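PDB 2DDZ: 190aa long hypothetical protein from Pyrococcus horikoshii, which is of unknown function but assembles as a hexamer and belongs to the DUF366 family, probably a distant relative of the class II aminoacyl-tRNA synthetases. Local coordinates for residues Y16-R22 with I132-I136; E62-D67 with K141-P146; L138-T142 with A151-E155. All coordinates share one frame; numbering follows the deposited sequence.

How the interactions relate
Interactions 1 and 3 use successive parts of strand 131-139: its middle lies under the loop 16-22, and its far end carries the loop that folds back as 151-155. Their centres are about 19 Å apart. Interaction 2 takes up that loop at 141-146 and joins it to 62-67; its centre is about 17 Å from that of interaction 1 but 9 Å from that of interaction 3. The last two share Lys-141 and Thr-142, and Asp-67 O and Val-140 N, 2.9 Å apart, probably form a hydrogen bond between them. A guanidine, in a pocket of Arg-12, Ile-14, Asn-29 and Phe-30, lies near interaction 1 without touching it, about 8 Å from the Ala-20 side chain.

Interaction 1: Y16-R22 with I132-I136; sequences YDGSAIR and IKIHI
Tyr-16 (chi1 -179°) and His-135 (chi1 172°) both swing CG opposite their backbone N, carrying the rings toward each other, where they lie face on face. The result is an offset stack, centroids 3.9 Å apart and planes at 1°, joining the loop ahead of helix 25-30 to strand 131-139 of the mixed sheet. His-135 NE2 sits over the centre of the tyrosine ring, while Gly-18 N covers the ring's other face. The same NE2 bonds to His-70 ND1, which should restrain the imidazole's rotation, and Tyr-16 OH hydrogen-bonds to a glycerol, probably from the crystallisation liquor.

Farther along, a short 3-10 turn, residues 19-21, ends over Lys-133. The lysine chain is bent at three torsions and curls beneath the turn, bringing NZ among three carbonyls. It donates to Ala-20 O at 2.8 Å and to Arg-22 O from above the carbonyl plane at 2.5 Å, shorter than expected and so of doubtful length; the bond to Ile-21 O is weak. The buried ammonium has acceptors where the turn ends. Between lysine and stack, the Ile-21 side chain crosses that of His-135 at about a right angle, its CD1 3.9 Å from His-135 CB.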
# COMPACT_ATOMS: atom_id res chain seq x y z
N TYR E 16 8.13 -30.59 -9.83
CA TYR E 16 7.23 -29.56 -9.32
C TYR E 16 5.95 -30.18 -8.76
O TYR E 16 5.15 -30.75 -9.50
CB TYR E 16 6.86 -28.59 -10.45
CG TYR E 16 5.95 -27.47 -10.03
CD1 TYR E 16 6.38 -26.48 -9.15
CD2 TYR E 16 4.64 -27.39 -10.52
CE1 TYR E 16 5.54 -25.45 -8.75
CE2 TYR E 16 3.79 -26.36 -10.13
CZ TYR E 16 4.24 -25.40 -9.25
OH TYR E 16 3.41 -24.39 -8.84
N ASP E 17 5.77 -30.10 -7.45
CA ASP E 17 4.57 -30.64 -6.83
C ASP E 17 3.72 -29.47 -6.31
O ASP E 17 2.79 -29.66 -5.51
CB ASP E 17 4.93 -31.61 -5.70
CG ASP E 17 5.57 -30.93 -4.51
OD1 ASP E 17 6.36 -29.98 -4.70
OD2 ASP E 17 5.31 -31.37 -3.37
N GLY E 18 4.05 -28.28 -6.80
CA GLY E 18 3.35 -27.06 -6.42
C GLY E 18 3.96 -26.28 -5.26
O GLY E 18 3.76 -25.06 -5.17
N SER E 19 4.71 -26.94 -4.39
CA SER E 19 5.30 -26.27 -3.22
C SER E 19 6.38 -25.24 -3.54
O SER E 19 6.80 -24.50 -2.65
CB SER E 19 5.83 -27.30 -2.21
OG SER E 19 6.95 -28.02 -2.72
N ALA E 20 6.84 -25.19 -4.78
CA ALA E 20 7.86 -24.21 -5.14
C ALA E 20 7.23 -22.82 -5.29
O ALA E 20 7.94 -21.83 -5.40
CB ALA E 20 8.54 -24.63 -6.44
N ILE E 21 5.91 -22.77 -5.26
CA ILE E 21 5.17 -21.51 -5.37
C ILE E 21 5.26 -20.69 -4.09
O ILE E 21 4.99 -19.50 -4.09
CB ILE E 21 3.67 -21.75 -5.68
CG1 ILE E 21 3.07 -20.50 -6.30
CG2 ILE E 21 2.93 -22.15 -4.39
CD1 ILE E 21 3.64 -20.17 -7.66
N ARG E 22 5.63 -21.35 -2.99
CA ARG E 22 5.76 -20.67 -1.69
C ARG E 22 6.83 -19.59 -1.63
O ARG E 22 7.83 -19.62 -2.37
CB ARG E 22 6.04 -21.67 -0.53
CG ARG E 22 4.92 -22.72 -0.38
CD ARG E 22 4.91 -23.27 0.99
NE ARG E 22 4.12 -24.45 1.19
CZ ARG E 22 3.91 -24.92 2.42
NH1 ARG E 22 3.15 -25.98 2.56
NH2 ARG E 22 4.47 -24.34 3.48
N ILE E 132 5.50 -11.52 -4.58
CA ILE E 132 4.72 -11.96 -5.72
C ILE E 132 5.36 -13.28 -6.14
O ILE E 132 6.59 -13.37 -6.23
CB ILE E 132 4.82 -10.98 -6.91
CG1 ILE E 132 3.91 -9.76 -6.69
CG2 ILE E 132 4.45 -11.69 -8.20
CD1 ILE E 132 4.31 -8.93 -5.51
N LYS E 133 4.53 -14.28 -6.41
CA LYS E 133 5.00 -15.60 -6.81
C LYS E 133 4.31 -16.08 -8.07
O LYS E 133 3.08 -16.16 -8.11
CB LYS E 133 4.76 -16.61 -5.69
CG LYS E 133 5.79 -16.52 -4.59
CD LYS E 133 7.19 -16.72 -5.15
CE LYS E 133 7.39 -18.12 -5.77
NZ LYS E 133 8.03 -19.10 -4.84
N ILE E 134 5.11 -16.41 -9.08
CA ILE E 134 4.60 -16.87 -10.37
C ILE E 134 5.19 -18.20 -10.84
O ILE E 134 6.38 -18.44 -10.72
CB ILE E 134 4.91 -15.85 -11.50
CG1 ILE E 134 4.31 -14.48 -11.18
CG2 ILE E 134 4.40 -16.37 -12.83
CD1 ILE E 134 3.03 -14.55 -10.42
N HIS E 135 4.35 -19.06 -11.40
CA HIS E 135 4.84 -20.31 -11.97
C HIS E 135 4.42 -20.44 -13.42
O HIS E 135 3.30 -20.10 -13.78
CB HIS E 135 4.33 -21.56 -11.23
CG HIS E 135 4.67 -22.84 -11.92
ND1 HIS E 135 3.79 -23.51 -12.75
CD2 HIS E 135 5.83 -23.55 -11.97
CE1 HIS E 135 4.38 -24.56 -13.28
NE2 HIS E 135 5.62 -24.61 -12.82
N ILE E 136 5.33 -20.91 -14.26
CA ILE E 136 5.02 -21.14 -15.66
C ILE E 136 5.57 -22.53 -15.93
O ILE E 136 6.66 -22.86 -15.48
CB ILE E 136 5.71 -20.17 -16.63
CG1 ILE E 136 5.19 -18.75 -16.46
CG2 ILE E 136 5.49 -20.66 -18.06
CD1 ILE E 136 5.76 -18.06 -15.26

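Interaction 2: E62-D67 with K141-P146; sequences EIKGDD and KTVGVP
Pro-146 lays its ring along the backbone and side chain of Glu-62, the two side chains sliding past each other in opposite directions, with Pro-146 CG 3.5 Å from Glu-62 O. The loop that follows strand 131-139 here runs beside the short strand 64-65, which pairs with strand 36-45 in the mixed sheet. Next along, Lys-64 O receives a CA-H...O contact from Val-145 CA, nearly straight at 162°, while Pro-146 CD packs 3.3 Å from the same oxygen. The Lys-64 side chain leaves the contact beyond CB and reaches back to Glu-62, making a salt bridge between NZ and OE1 of 3.4 Å whose hydrogen bond is weak.

Past Gly-65 the chain turns a corner at Asp-66 and Asp-67. Asp-66 N donates to Val-143 O at 3.1 Å, the one hydrogen bond between the two segments, with the donor tilted from the carbonyl plane. The carboxylate folds down onto the loop, its CG lying opposite the carbonyl carbon about the first torsion (chi1 -69°). OD2 comes close to Val-143 CG1 and closer still, at 2.9 Å, to Gly-144 CA; the loop turns there with a positive phi of 78°, and the packing is tight. Gly-144 N also lies near that oxygen, but at an angle too poor for a hydrogen bond.

At the far end the Lys-141 chain crosses Asp-67 on a slant, making contact through its methylenes. The ammonium is committed to Glu-155, and Asp-67 pairs with Arg-41, although its OD2 is less surely placed. The aliphatic parts meet with Lys-141 CD 4.0 Å from Asp-67 CB.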
# COMPACT_ATOMS: atom_id res chain seq x y z
N GLU E 62 -6.56 -32.39 -12.41
CA GLU E 62 -5.29 -33.01 -12.08
C GLU E 62 -4.29 -32.16 -12.82
O GLU E 62 -4.50 -31.86 -14.00
CB GLU E 62 -5.16 -34.43 -12.65
CG GLU E 62 -6.12 -35.46 -12.13
CD GLU E 62 -5.83 -36.84 -12.70
OE1 GLU E 62 -4.80 -37.44 -12.32
OE2 GLU E 62 -6.61 -37.30 -13.56
N ILE E 63 -3.23 -31.75 -12.16
CA ILE E 63 -2.20 -30.97 -12.83
C ILE E 63 -1.00 -31.91 -12.89
O ILE E 63 -0.20 -31.97 -11.95
CB ILE E 63 -1.85 -29.69 -12.05
CG1 ILE E 63 -3.12 -28.92 -11.69
CG2 ILE E 63 -1.00 -28.77 -12.92
CD1 ILE E 63 -3.91 -28.45 -12.90
N LYS E 64 -0.89 -32.66 -13.98
CA LYS E 64 0.20 -33.62 -14.15
C LYS E 64 0.91 -33.61 -15.50
O LYS E 64 0.37 -33.17 -16.51
CB LYS E 64 -0.30 -35.05 -13.89
CG LYS E 64 -0.69 -35.35 -12.46
CD LYS E 64 -1.15 -36.81 -12.36
CE LYS E 64 -1.55 -37.17 -10.94
NZ LYS E 64 -1.97 -38.60 -10.85
N GLY E 65 2.13 -34.14 -15.49
CA GLY E 65 2.95 -34.24 -16.68
C GLY E 65 4.18 -34.99 -16.23
O GLY E 65 4.52 -34.95 -15.05
N ASP E 66 4.84 -35.70 -17.14
CA ASP E 66 6.04 -36.42 -16.75
C ASP E 66 7.31 -35.64 -17.05
O ASP E 66 8.36 -35.89 -16.46
CB ASP E 66 6.11 -37.79 -17.44
CG ASP E 66 5.05 -38.76 -16.93
OD1 ASP E 66 4.91 -38.92 -15.70
OD2 ASP E 66 4.35 -39.37 -17.78
N ASP E 67 7.21 -34.68 -17.96
CA ASP E 67 8.36 -33.89 -18.35
C ASP E 67 7.95 -32.46 -18.71
O ASP E 67 7.30 -32.23 -19.74
CB ASP E 67 9.06 -34.56 -19.52
CG ASP E 67 10.45 -34.05 -19.74
OD1 ASP E 67 11.15 -33.81 -18.73
OD2 ASP E 67 10.85 -33.90 -20.92
N LYS E 141 7.08 -33.06 -23.19
CA LYS E 141 6.36 -34.15 -23.82
C LYS E 141 4.90 -34.02 -23.34
O LYS E 141 4.61 -33.25 -22.41
CB LYS E 141 6.89 -35.52 -23.34
CG LYS E 141 8.40 -35.72 -23.38
CD LYS E 141 8.80 -37.05 -22.70
CE LYS E 141 10.31 -37.14 -22.43
NZ LYS E 141 11.11 -36.90 -23.67
N THR E 142 3.98 -34.77 -23.95
CA THR E 142 2.59 -34.72 -23.52
C THR E 142 2.27 -36.03 -22.83
O THR E 142 1.11 -36.40 -22.68
CB THR E 142 1.64 -34.51 -24.71
OG1 THR E 142 1.71 -35.65 -25.58
CG2 THR E 142 2.02 -33.25 -25.49
N VAL E 143 3.32 -36.74 -22.42
CA VAL E 143 3.16 -38.01 -21.71
C VAL E 143 2.85 -37.67 -20.25
O VAL E 143 3.34 -36.68 -19.72
CB VAL E 143 4.47 -38.88 -21.77
CG1 VAL E 143 4.35 -40.07 -20.81
CG2 VAL E 143 4.71 -39.39 -23.19
N GLY E 144 2.03 -38.50 -19.62
CA GLY E 144 1.68 -38.27 -18.23
C GLY E 144 0.63 -37.18 -18.03
O GLY E 144 0.09 -37.03 -16.93
N VAL E 145 0.35 -36.42 -19.08
CA VAL E 145 -0.63 -35.36 -19.00
C VAL E 145 -2.02 -35.96 -18.97
O VAL E 145 -2.35 -36.83 -19.77
CB VAL E 145 -0.53 -34.41 -20.22
CG1 VAL E 145 -1.62 -33.33 -20.13
CG2 VAL E 145 0.84 -33.78 -20.27
N PRO E 146 -2.87 -35.50 -18.04
CA PRO E 146 -4.23 -36.02 -17.94
C PRO E 146 -5.03 -35.78 -19.21
O PRO E 146 -5.00 -34.70 -19.80
CB PRO E 146 -4.80 -35.28 -16.73
CG PRO E 146 -4.07 -33.97 -16.78
CD PRO E 146 -2.66 -34.40 -17.08

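Interaction 3: L138-T142 with A151-E155; sequences LNVKT and AIGLE
Asn-139 O and Leu-154 N, 2.9 Å apart, make the first of two backbone hydrogen bonds by which the chain closes on itself at the end of strand 131-139. The donor is tilted from the carbonyl plane. The second runs from Glu-155 N to Val-140 O at 3.1 Å and is nearly straight, 172° at the hydrogen, with the donor in the carbonyl plane. Consecutive carbonyls thus accept from consecutive amides. Gly-153 CA faces both oxygens, with bent CA-H...O contacts to each; with no side chain there, the two backbones approach to 4.6 Å between Asn-139 CA and Gly-153 CA.

Polar side chains add to this at each end. Asn-139 ND2 reaches Ile-152 O through a weak, long bond of 3.5 Å, and the same nitrogen lies 4.0 Å from Ala-151 CB. Glu-155, its chain extended beyond CG, runs up past Val-140 CG1 to bring OE2 within 2.6 Å of Lys-141 NZ. The salt bridge uses the syn lone pair of that oxygen, and both residues also touch a neighbouring molecule in the crystal. Thr-142 turns its methyl inward: CG2 lies opposite the carbonyl carbon (chi1 65° for OG1) and packs 3.4 Å from Ala-151 O. That carbonyl is satisfied elsewhere, by Arg-118 NH2.

Neighbouring chain on both flanks takes up further backbone groups. Asn-139 bonds to Leu-120 and Ile-152 to Lys-119, both of strand 118-128, while Val-140 bonds to Asp-67, the residue at the corner before strand 68-75. The arrangement is that of a strand-to-helix connection in a mixed sheet, in which a long loop returns to its own strand end before leading on to helix 161-184.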
# COMPACT_ATOMS: atom_id res chain seq x y z
N LEU E 138 5.97 -25.50 -19.15
CA LEU E 138 5.81 -25.81 -20.56
C LEU E 138 6.05 -27.29 -20.74
O LEU E 138 7.09 -27.81 -20.32
CB LEU E 138 6.81 -25.02 -21.42
CG LEU E 138 6.82 -23.49 -21.32
CD1 LEU E 138 7.84 -22.95 -22.31
CD2 LEU E 138 5.43 -22.92 -21.63
N ASN E 139 5.08 -27.98 -21.34
CA ASN E 139 5.21 -29.42 -21.59
C ASN E 139 6.42 -29.68 -22.49
O ASN E 139 6.59 -28.99 -23.51
CB ASN E 139 3.98 -29.99 -22.30
CG ASN E 139 2.70 -29.88 -21.49
OD1 ASN E 139 2.62 -30.37 -20.37
ND2 ASN E 139 1.68 -29.26 -22.08
N VAL E 140 7.26 -30.64 -22.11
CA VAL E 140 8.39 -31.03 -22.95
C VAL E 140 7.77 -32.12 -23.85
O VAL E 140 7.89 -32.09 -25.07
CB VAL E 140 9.54 -31.63 -22.13
CG1 VAL E 140 10.62 -32.17 -23.06
CG2 VAL E 140 10.13 -30.55 -21.21
N LYS E 141 7.08 -33.06 -23.19
CA LYS E 141 6.36 -34.15 -23.82
C LYS E 141 4.90 -34.02 -23.34
O LYS E 141 4.61 -33.25 -22.41
CB LYS E 141 6.89 -35.52 -23.34
CG LYS E 141 8.40 -35.72 -23.38
CD LYS E 141 8.80 -37.05 -22.70
CE LYS E 141 10.31 -37.14 -22.43
NZ LYS E 141 11.11 -36.90 -23.67
N THR E 142 3.98 -34.77 -23.95
CA THR E 142 2.59 -34.72 -23.52
C THR E 142 2.27 -36.03 -22.83
O THR E 142 1.11 -36.40 -22.68
CB THR E 142 1.64 -34.51 -24.71
OG1 THR E 142 1.71 -35.65 -25.58
CG2 THR E 142 2.02 -33.25 -25.49
N ALA E 151 -3.08 -31.45 -25.55
CA ALA E 151 -1.81 -30.82 -25.20
C ALA E 151 -0.72 -31.05 -26.23
O ALA E 151 -0.73 -32.03 -26.97
CB ALA E 151 -1.34 -31.30 -23.83
N ILE E 152 0.24 -30.13 -26.25
CA ILE E 152 1.35 -30.20 -27.18
C ILE E 152 2.62 -29.91 -26.38
O ILE E 152 2.59 -29.11 -25.44
CB ILE E 152 1.12 -29.18 -28.35
CG1 ILE E 152 2.08 -29.45 -29.51
CG2 ILE E 152 1.30 -27.76 -27.85
CD1 ILE E 152 3.49 -29.04 -29.20
N GLY E 153 3.72 -30.58 -26.73
CA GLY E 153 4.99 -30.39 -26.03
C GLY E 153 6.06 -29.73 -26.88
O GLY E 153 5.88 -29.55 -28.09
N LEU E 154 7.20 -29.38 -26.27
CA LEU E 154 8.28 -28.73 -27.00
C LEU E 154 8.93 -29.66 -28.02
O LEU E 154 9.32 -29.23 -29.11
CB LEU E 154 9.34 -28.21 -26.02
CG LEU E 154 8.95 -27.02 -25.12
CD1 LEU E 154 10.07 -26.79 -24.12
CD2 LEU E 154 8.71 -25.77 -25.96
N GLU E 155 9.04 -30.94 -27.68
CA GLU E 155 9.63 -31.91 -28.60
C GLU E 155 8.89 -31.96 -29.93
O GLU E 155 9.50 -31.77 -30.98
CB GLU E 155 9.66 -33.29 -27.93
CG GLU E 155 10.86 -33.49 -27.02
CD GLU E 155 10.79 -34.77 -26.24
OE1 GLU E 155 10.09 -35.70 -26.71
OE2 GLU E 155 11.44 -34.85 -25.16